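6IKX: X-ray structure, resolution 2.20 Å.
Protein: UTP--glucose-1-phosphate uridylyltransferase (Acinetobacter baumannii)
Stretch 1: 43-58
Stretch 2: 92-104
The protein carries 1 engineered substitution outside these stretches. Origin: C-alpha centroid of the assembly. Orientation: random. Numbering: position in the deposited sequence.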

ATOM      1  N   ALA A  43      -3.579 -24.324 -11.724  1.00 45.01           N
ATOM      2  CA  ALA A  43      -2.146 -24.689 -11.627  1.00 47.97           C
ATOM      3  C   ALA A  43      -1.939 -25.814 -10.601  1.00 49.80           C
ATOM      4  O   ALA A  43      -1.261 -26.849 -10.898  1.00 47.01           O
ATOM      5  CB  ALA A  43      -1.351 -23.478 -11.221  1.00 50.27           C
ATOM      6  N   VAL A  44      -2.458 -25.575  -9.402  1.00 52.10           N
ATOM      7  CA  VAL A  44      -2.279 -26.429  -8.199  1.00 46.47           C
ATOM      8  C   VAL A  44      -2.884 -27.806  -8.497  1.00 47.03           C
ATOM      9  O   VAL A  44      -2.247 -28.820  -8.142  1.00 48.41           O
ATOM     10  CB  VAL A  44      -2.893 -25.729  -6.974  1.00 46.05           C
ATOM     11  CG1 VAL A  44      -3.234 -26.718  -5.869  1.00 50.17           C
ATOM     12  CG2 VAL A  44      -1.956 -24.643  -6.434  1.00 44.95           C
ATOM     13  N   GLU A  45      -4.008 -27.829  -9.207  1.00 42.89           N
ATOM     14  CA  GLU A  45      -4.739 -29.065  -9.594  1.00 53.04           C
ATOM     15  C   GLU A  45      -4.126 -29.745 -10.832  1.00 53.87           C
ATOM     16  O   GLU A  45      -4.705 -30.752 -11.270  1.00 61.29           O
ATOM     17  CB  GLU A  45      -6.218 -28.745  -9.824  1.00 53.17           C
ATOM     18  CG  GLU A  45      -7.046 -28.938  -8.567  1.00 56.86           C
ATOM     19  CD  GLU A  45      -8.329 -28.147  -8.556  1.00 59.92           C
ATOM     20  OE1 GLU A  45      -8.883 -27.987  -9.640  1.00 61.68           O
ATOM     21  OE2 GLU A  45      -8.748 -27.684  -7.472  1.00 66.70           O
ATOM     22  N   ALA A  46      -3.007 -29.235 -11.365  1.00 50.31           N
ATOM     23  CA  ALA A  46      -2.156 -29.911 -12.366  1.00 42.55           C
ATOM     24  C   ALA A  46      -0.793 -30.240 -11.751  1.00 45.11           C
ATOM     25  O   ALA A  46       0.163 -30.570 -12.498  1.00 53.77           O
ATOM     26  CB  ALA A  46      -2.042 -29.017 -13.566  1.00 49.51           C
ATOM     27  N   GLY A  47      -0.718 -30.143 -10.424  1.00 47.42           N
ATOM     28  CA  GLY A  47       0.424 -30.563  -9.598  1.00 45.25           C
ATOM     29  C   GLY A  47       1.458 -29.470  -9.447  1.00 50.53           C
ATOM     30  O   GLY A  47       2.581 -29.804  -9.028  1.00 50.68           O
ATOM     31  N   ILE A  48       1.125 -28.205  -9.742  1.00 47.99           N
ATOM     32  CA  ILE A  48       2.094 -27.098  -9.491  1.00 43.82           C
ATOM     33  C   ILE A  48       2.202 -26.909  -7.978  1.00 42.49           C
ATOM     34  O   ILE A  48       1.176 -27.015  -7.256  1.00 57.12           O
ATOM     35  CB  ILE A  48       1.731 -25.794 -10.243  1.00 48.62           C
ATOM     36  CG1 ILE A  48       1.687 -26.009 -11.761  1.00 47.26           C
ATOM     37  CG2 ILE A  48       2.671 -24.641  -9.853  1.00 41.99           C
ATOM     38  CD1 ILE A  48       3.023 -26.396 -12.365  1.00 48.72           C
ATOM     39  N   GLU A  49       3.402 -26.589  -7.529  1.00 42.62           N
ATOM     40  CA  GLU A  49       3.745 -26.438  -6.096  1.00 44.42           C
ATOM     41  C   GLU A  49       4.305 -25.056  -5.782  1.00 39.49           C
ATOM     42  O   GLU A  49       4.214 -24.678  -4.608  1.00 43.73           O
ATOM     43  CB  GLU A  49       4.782 -27.502  -5.723  1.00 50.93           C
ATOM     44  CG  GLU A  49       4.143 -28.876  -5.578  1.00 58.69           C
ATOM     45  CD  GLU A  49       5.064 -30.013  -5.179  1.00 60.90           C
ATOM     46  OE1 GLU A  49       6.290 -29.775  -5.021  1.00 55.42           O
ATOM     47  OE2 GLU A  49       4.549 -31.135  -5.055  1.00 66.26           O
ATOM     48  N   GLN A  50       4.957 -24.413  -6.754  1.00 41.46           N
ATOM     49  CA  GLN A  50       5.602 -23.088  -6.624  1.00 44.82           C
ATOM     50  C   GLN A  50       4.976 -22.148  -7.663  1.00 50.52           C
ATOM     51  O   GLN A  50       5.228 -22.363  -8.913  1.00 43.11           O
ATOM     52  CB  GLN A  50       7.114 -23.181  -6.819  1.00 50.10           C
ATOM     53  CG  GLN A  50       7.869 -21.953  -6.299  1.00 49.58           C
ATOM     54  CD  GLN A  50       9.344 -21.993  -6.618  1.00 54.34           C
ATOM     55  OE1 GLN A  50       9.779 -22.444  -7.681  1.00 58.46           O
ATOM     56  NE2 GLN A  50      10.143 -21.522  -5.683  1.00 63.50           N
ATOM     57  N   ILE A  51       4.144 -21.207  -7.168  1.00 45.28           N
ATOM     58  CA  ILE A  51       3.484 -20.126  -7.956  1.00 39.90           C
ATOM     59  C   ILE A  51       4.463 -18.957  -8.000  1.00 40.94           C
ATOM     60  O   ILE A  51       4.800 -18.419  -6.945  1.00 50.51           O
ATOM     61  CB  ILE A  51       2.110 -19.771  -7.360  1.00 45.20           C
ATOM     62  CG1 ILE A  51       1.128 -20.939  -7.520  1.00 48.57           C
ATOM     63  CG2 ILE A  51       1.538 -18.496  -7.982  1.00 45.85           C
ATOM     64  CD1 ILE A  51       0.942 -21.381  -8.957  1.00 47.86           C
ATOM     65  N   ILE A  52       4.993 -18.640  -9.174  1.00 42.46           N
ATOM     66  CA  ILE A  52       5.993 -17.546  -9.340  1.00 38.57           C
ATOM     67  C   ILE A  52       5.278 -16.364  -9.986  1.00 39.53           C
ATOM     68  O   ILE A  52       5.109 -16.404 -11.221  1.00 42.87           O
ATOM     69  CB  ILE A  52       7.202 -18.020 -10.163  1.00 41.17           C
ATOM     70  CG1 ILE A  52       7.737 -19.351  -9.624  1.00 42.77           C
ATOM     71  CG2 ILE A  52       8.286 -16.938 -10.203  1.00 43.45           C
ATOM     72  CD1 ILE A  52       8.848 -19.966 -10.447  1.00 46.98           C
ATOM     73  N   LEU A  53       4.814 -15.404  -9.178  1.00 37.46           N
ATOM     74  CA  LEU A  53       4.113 -14.174  -9.664  1.00 38.30           C
ATOM     75  C   LEU A  53       5.181 -13.188 -10.182  1.00 41.97           C
ATOM     76  O   LEU A  53       6.026 -12.787  -9.375  1.00 37.98           O
ATOM     77  CB  LEU A  53       3.350 -13.521  -8.497  1.00 33.91           C
ATOM     78  CG  LEU A  53       2.275 -14.349  -7.811  1.00 32.76           C
ATOM     79  CD1 LEU A  53       1.652 -13.583  -6.673  1.00 40.19           C
ATOM     80  CD2 LEU A  53       1.203 -14.776  -8.772  1.00 34.56           C
ATOM     81  N   VAL A  54       5.186 -12.818 -11.460  1.00 42.57           N
ATOM     82  CA  VAL A  54       6.050 -11.706 -11.949  1.00 39.22           C
ATOM     83  C   VAL A  54       5.202 -10.449 -11.825  1.00 40.87           C
ATOM     84  O   VAL A  54       4.186 -10.342 -12.554  1.00 38.11           O
ATOM     85  CB  VAL A  54       6.553 -11.931 -13.388  1.00 39.42           C
ATOM     86  CG1 VAL A  54       7.549 -10.876 -13.809  1.00 38.17           C
ATOM     87  CG2 VAL A  54       7.202 -13.285 -13.526  1.00 43.61           C
ATOM     88  N   THR A  55       5.564  -9.545 -10.921  1.00 39.15           N
ATOM     89  CA  THR A  55       4.575  -8.523 -10.493  1.00 44.36           C
ATOM     90  C   THR A  55       5.091  -7.079 -10.630  1.00 40.67           C
ATOM     91  O   THR A  55       6.228  -6.806 -11.021  1.00 41.42           O
ATOM     92  CB  THR A  55       4.020  -8.903  -9.105  1.00 46.84           C
ATOM     93  OG1 THR A  55       2.751  -8.255  -8.971  1.00 48.06           O
ATOM     94  CG2 THR A  55       4.938  -8.580  -7.948  1.00 43.14           C
ATOM     95  N   HIS A  56       4.179  -6.170 -10.384  1.00 46.89           N
ATOM     96  CA  HIS A  56       4.367  -4.706 -10.402  1.00 41.92           C
ATOM     97  C   HIS A  56       4.158  -4.213  -8.977  1.00 40.90           C
ATOM     98  O   HIS A  56       3.283  -4.811  -8.258  1.00 38.33           O
ATOM     99  CB  HIS A  56       3.382  -4.115 -11.415  1.00 41.49           C
ATOM    100  CG  HIS A  56       3.541  -2.664 -11.673  1.00 43.84           C
ATOM    101  ND1 HIS A  56       2.655  -1.733 -11.170  1.00 50.50           N
ATOM    102  CD2 HIS A  56       4.459  -1.985 -12.380  1.00 45.88           C
ATOM    103  CE1 HIS A  56       3.024  -0.530 -11.560  1.00 48.31           C
ATOM    104  NE2 HIS A  56       4.130  -0.661 -12.305  1.00 45.86           N
ATOM    105  N   SER A  57       4.869  -3.139  -8.640  1.00 40.15           N
ATOM    106  CA  SER A  57       4.788  -2.373  -7.367  1.00 45.67           C
ATOM    107  C   SER A  57       3.341  -1.996  -7.009  1.00 36.66           C
ATOM    108  O   SER A  57       3.111  -1.735  -5.846  1.00 42.33           O
ATOM    109  CB  SER A  57       5.671  -1.135  -7.437  1.00 47.13           C
ATOM    110  OG  SER A  57       5.189  -0.263  -8.449  1.00 46.36           O
ATOM    111  N   SER A  58       2.399  -1.978  -7.937  1.00 36.73           N
ATOM    112  CA  SER A  58       0.970  -1.646  -7.637  1.00 42.66           C
ATOM    113  C   SER A  58       0.135  -2.886  -7.267  1.00 39.21           C
ATOM    114  O   SER A  58      -1.031  -2.718  -7.024  1.00 45.89           O
ATOM    115  CB  SER A  58       0.319  -0.929  -8.803  1.00 38.84           C
ATOM    116  OG  SER A  58       0.053  -1.844  -9.856  1.00 40.33           O
ATOM    117  N   VAL A  92      -4.689 -21.776  -0.638  1.00 53.74           N
ATOM    118  CA  VAL A  92      -3.800 -22.763  -1.316  1.00 59.24           C
ATOM    119  C   VAL A  92      -3.379 -23.835  -0.308  1.00 55.52           C
ATOM    120  O   VAL A  92      -3.297 -23.596   0.890  1.00 54.62           O
ATOM    121  CB  VAL A  92      -2.596 -22.080  -2.000  1.00 59.59           C
ATOM    122  CG1 VAL A  92      -1.595 -21.513  -0.991  1.00 56.74           C
ATOM    123  N   PRO A  93      -3.073 -25.064  -0.768  1.00 51.26           N
ATOM    124  CA  PRO A  93      -2.601 -26.131   0.110  1.00 54.95           C
ATOM    125  C   PRO A  93      -1.278 -25.821   0.819  1.00 54.76           C
ATOM    126  O   PRO A  93      -0.592 -24.912   0.414  1.00 64.06           O
ATOM    127  CB  PRO A  93      -2.368 -27.301  -0.867  1.00 57.11           C
ATOM    128  CG  PRO A  93      -3.332 -26.990  -1.978  1.00 58.85           C
ATOM    129  CD  PRO A  93      -3.132 -25.498  -2.168  1.00 53.34           C
ATOM    130  N   GLU A  94      -0.965 -26.622   1.835  1.00 60.99           N
ATOM    131  CA  GLU A  94       0.203 -26.482   2.755  1.00 69.00           C
ATOM    132  C   GLU A  94       1.506 -26.532   1.956  1.00 56.53           C
ATOM    133  O   GLU A  94       2.344 -25.679   2.204  1.00 52.85           O
ATOM    134  CB  GLU A  94       0.219 -27.579   3.831  1.00 87.35           C
ATOM    135  CG  GLU A  94      -0.465 -28.900   3.443  1.00 98.53           C
ATOM    136  CD  GLU A  94      -1.950 -28.996   3.803  1.00106.66           C
ATOM    137  OE1 GLU A  94      -2.806 -28.876   2.872  1.00 82.40           O
ATOM    138  OE2 GLU A  94      -2.263 -29.188   5.018  1.00 99.88           O
ATOM    139  N   HIS A  95       1.630 -27.482   1.021  1.00 52.98           N
ATOM    140  CA  HIS A  95       2.827 -27.736   0.175  1.00 57.83           C
ATOM    141  C   HIS A  95       3.033 -26.725  -0.981  1.00 60.35           C
ATOM    142  O   HIS A  95       3.994 -26.936  -1.744  1.00 55.12           O
ATOM    143  CB  HIS A  95       2.715 -29.143  -0.402  1.00 60.25           C
ATOM    144  CG  HIS A  95       1.580 -29.322  -1.347  1.00 59.14           C
ATOM    145  ND1 HIS A  95       1.770 -29.367  -2.722  1.00 62.21           N
ATOM    146  CD2 HIS A  95       0.259 -29.515  -1.134  1.00 60.64           C
ATOM    147  CE1 HIS A  95       0.617 -29.579  -3.319  1.00 55.21           C
ATOM    148  NE2 HIS A  95      -0.325 -29.682  -2.358  1.00 61.63           N
ATOM    149  N   VAL A  96       2.175 -25.708  -1.157  1.00 48.65           N
ATOM    150  CA  VAL A  96       2.267 -24.747  -2.291  1.00 52.56           C
ATOM    151  C   VAL A  96       2.830 -23.437  -1.742  1.00 52.38           C
ATOM    152  O   VAL A  96       2.261 -22.895  -0.789  1.00 54.48           O
ATOM    153  CB  VAL A  96       0.913 -24.542  -2.999  1.00 53.44           C
ATOM    154  CG1 VAL A  96       0.938 -23.374  -3.982  1.00 49.84           C
ATOM    155  CG2 VAL A  96       0.462 -25.812  -3.704  1.00 52.08           C
ATOM    156  N   SER A  97       3.916 -22.950  -2.320  1.00 42.41           N
ATOM    157  CA  SER A  97       4.501 -21.649  -1.938  1.00 45.69           C
ATOM    158  C   SER A  97       4.138 -20.642  -3.037  1.00 45.55           C
ATOM    159  O   SER A  97       4.030 -21.058  -4.188  1.00 44.83           O
ATOM    160  CB  SER A  97       5.984 -21.805  -1.727  1.00 39.54           C
ATOM    161  OG  SER A  97       6.533 -22.541  -2.804  1.00 50.46           O
ATOM    162  N   VAL A  98       3.897 -19.383  -2.688  1.00 42.34           N
ATOM    163  CA  VAL A  98       3.696 -18.285  -3.666  1.00 39.54           C
ATOM    164  C   VAL A  98       4.880 -17.336  -3.562  1.00 38.63           C
ATOM    165  O   VAL A  98       5.134 -16.886  -2.468  1.00 42.29           O
ATOM    166  CB  VAL A  98       2.382 -17.557  -3.392  1.00 40.86           C
ATOM    167  CG1 VAL A  98       2.207 -16.411  -4.386  1.00 46.40           C
ATOM    168  CG2 VAL A  98       1.219 -18.528  -3.451  1.00 36.67           C
ATOM    169  N   ILE A  99       5.545 -17.049  -4.675  1.00 43.46           N
ATOM    170  CA  ILE A  99       6.851 -16.322  -4.756  1.00 44.70           C
ATOM    171  C   ILE A  99       6.664 -15.053  -5.592  1.00 43.48           C
ATOM    172  O   ILE A  99       5.936 -15.102  -6.607  1.00 38.94           O
ATOM    173  CB  ILE A  99       7.916 -17.188  -5.445  1.00 46.42           C
ATOM    174  CG1 ILE A  99       8.091 -18.535  -4.748  1.00 60.33           C
ATOM    175  CG2 ILE A  99       9.228 -16.428  -5.541  1.00 55.13           C
ATOM    176  CD1 ILE A  99       8.363 -18.418  -3.263  1.00 62.62           C
ATOM    177  N   SER A 100       7.380 -13.986  -5.264  1.00 37.90           N
ATOM    178  CA  SER A 100       7.286 -12.718  -6.021  1.00 40.58           C
ATOM    179  C   SER A 100       8.640 -12.327  -6.590  1.00 39.75           C
ATOM    180  O   SER A 100       9.660 -12.408  -5.851  1.00 33.37           O
ATOM    181  CB  SER A 100       6.751 -11.622  -5.165  1.00 46.07           C
ATOM    182  OG  SER A 100       5.350 -11.577  -5.319  1.00 54.27           O
ATOM    183  N   VAL A 101       8.609 -11.860  -7.835  1.00 41.61           N
ATOM    184  CA  VAL A 101       9.731 -11.106  -8.448  1.00 43.80           C
ATOM    185  C   VAL A 101       9.087  -9.994  -9.260  1.00 37.00           C
ATOM    186  O   VAL A 101       7.924 -10.144  -9.704  1.00 36.39           O
ATOM    187  CB  VAL A 101      10.641 -12.035  -9.281  1.00 48.91           C
ATOM    188  CG1 VAL A 101       9.924 -12.547 -10.528  1.00 42.82           C
ATOM    189  CG2 VAL A 101      11.957 -11.352  -9.627  1.00 43.90           C
ATOM    190  N   ARG A 102       9.790  -8.876  -9.344  1.00 39.59           N
ATOM    191  CA  ARG A 102       9.308  -7.640 -10.019  1.00 41.62           C
ATOM    192  C   ARG A 102       9.755  -7.625 -11.473  1.00 38.03           C
ATOM    193  O   ARG A 102      10.954  -7.796 -11.719  1.00 36.70           O
ATOM    194  CB  ARG A 102       9.846  -6.394  -9.298  1.00 33.32           C
ATOM    195  CG  ARG A 102       9.222  -6.219  -7.928  1.00 33.58           C
ATOM    196  CD  ARG A 102       7.713  -5.988  -7.940  1.00 34.97           C
ATOM    197  NE  ARG A 102       7.166  -5.677  -6.616  1.00 35.85           N
ATOM    198  CZ  ARG A 102       7.305  -4.522  -5.955  1.00 40.77           C
ATOM    199  NH1 ARG A 102       7.996  -3.513  -6.451  1.00 40.46           N
ATOM    200  NH2 ARG A 102       6.785  -4.387  -4.754  1.00 41.06           N
ATOM    201  N   GLN A 103       8.821  -7.389 -12.397  1.00 44.28           N
ATOM    202  CA  GLN A 103       9.148  -6.893 -13.764  1.00 45.38           C
ATOM    203  C   GLN A 103       9.481  -5.410 -13.655  1.00 44.80           C
ATOM    204  O   GLN A 103       8.572  -4.633 -13.429  1.00 36.02           O
ATOM    205  CB  GLN A 103       7.969  -7.023 -14.717  1.00 49.29           C
ATOM    206  CG  GLN A 103       8.312  -6.539 -16.113  1.00 46.42           C
ATOM    207  CD  GLN A 103       7.383  -7.147 -17.120  1.00 46.38           C
ATOM    208  OE1 GLN A 103       6.210  -7.378 -16.823  1.00 52.39           O
ATOM    209  NE2 GLN A 103       7.898  -7.369 -18.320  1.00 44.19           N
ATOM    210  N   PRO A 104      10.764  -4.982 -13.702  1.00 42.38           N
ATOM    211  CA  PRO A 104      11.122  -3.598 -13.397  1.00 43.18           C
ATOM    212  C   PRO A 104      10.498  -2.550 -14.333  1.00 53.12           C
ATOM    213  O   PRO A 104      10.204  -1.461 -13.859  1.00 52.06           O
ATOM    214  CB  PRO A 104      12.665  -3.576 -13.518  1.00 40.32           C
ATOM    215  CG  PRO A 104      13.035  -4.808 -14.296  1.00 39.32           C
ATOM    216  CD  PRO A 104      11.946  -5.814 -13.989  1.00 42.84           C
TER
HETATM  217  O   HOH W   1       6.129 -24.998  -2.357  1.00 48.41           O

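Strands 50-55 and 97-102 lie side by side as parallel neighbours in a sheet, their N-to-C directions 27° apart, in register from Gln50 beside Ser97 to Thr55 beside Arg102. Together the two stretches bury 970 Å². Seven backbone hydrogen bonds join them in the alternating pattern of a parallel pair, in which every second residue of the first stretch bonds to the residues before and after its partner. Thus Ile51 N donates to Ser97 O (3.0 Å) while Ile99 N donates to Ile51 O (2.8 Å), and the same step recurs at Leu53 and Thr55.

Glu49, with 74 Å² covered, opens the ladder just before the strand. Its carbonyl O accepts from Ser97 N at 2.9 Å and also receives a short CA-H...O contact from Val96 CA at 3.0 Å. Water 1 donates to Glu49 O (3.0 Å) and to His95 O (2.9 Å), bridging two carbonyls that cannot bond to each other; it is also hydrogen-bonded to Ser97 OG at 2.5 Å. Glu49 CG lies at the edge of the His95 ring, near its plane, 3.7 Å from His95 ND1. Nearby, Val44 CG2 meets Val96 CG2 at 3.8 Å and Val44 CG1 meets Pro93 CD at 3.9 Å, an apolar contact between the helix end and the turn that leads into the second strand.

Ile99 has the largest covered area, 78 Å², and much of its hold is backbone: besides its bond to Ile51 O, its own O accepts from Leu53 N at 2.8 Å. Its side chain shares a sheet face with Gln50, Ile52 and Val54, and CG1 lies 3.7 Å from Gln50 NE2. Farther along this face, Val54 CG2 and Val101 CG1 pack at 4.1 Å. On the other face, Leu53 CD1 reaches back to Val98 CG1 (3.7 Å), so this apolar contact runs diagonally from the Leu53-Ser100 pair to the Ile51-Val98 pair, the preceding pair on that face.

Thr55 and Arg102, each with 71 Å² covered, close the pairing. Thr55 N donates to Val101 O at 2.7 Å, and Thr55 O accepts from Gln103 N at 3.0 Å, carrying the ladder one residue beyond the second strand. The methyl CG2 of Thr55 rests 3.8 Å from Arg102 CD and lies at the edge of the guanidinium, near its plane. Arg102 then extends past the strand end, so that Ser57 CA and His56 C lie over one face of its guanidinium and Ser57 CB comes within 3.5 Å of NH1. These are packing contacts; both NH1 and NH2 form hydrogen bonds elsewhere in the structure.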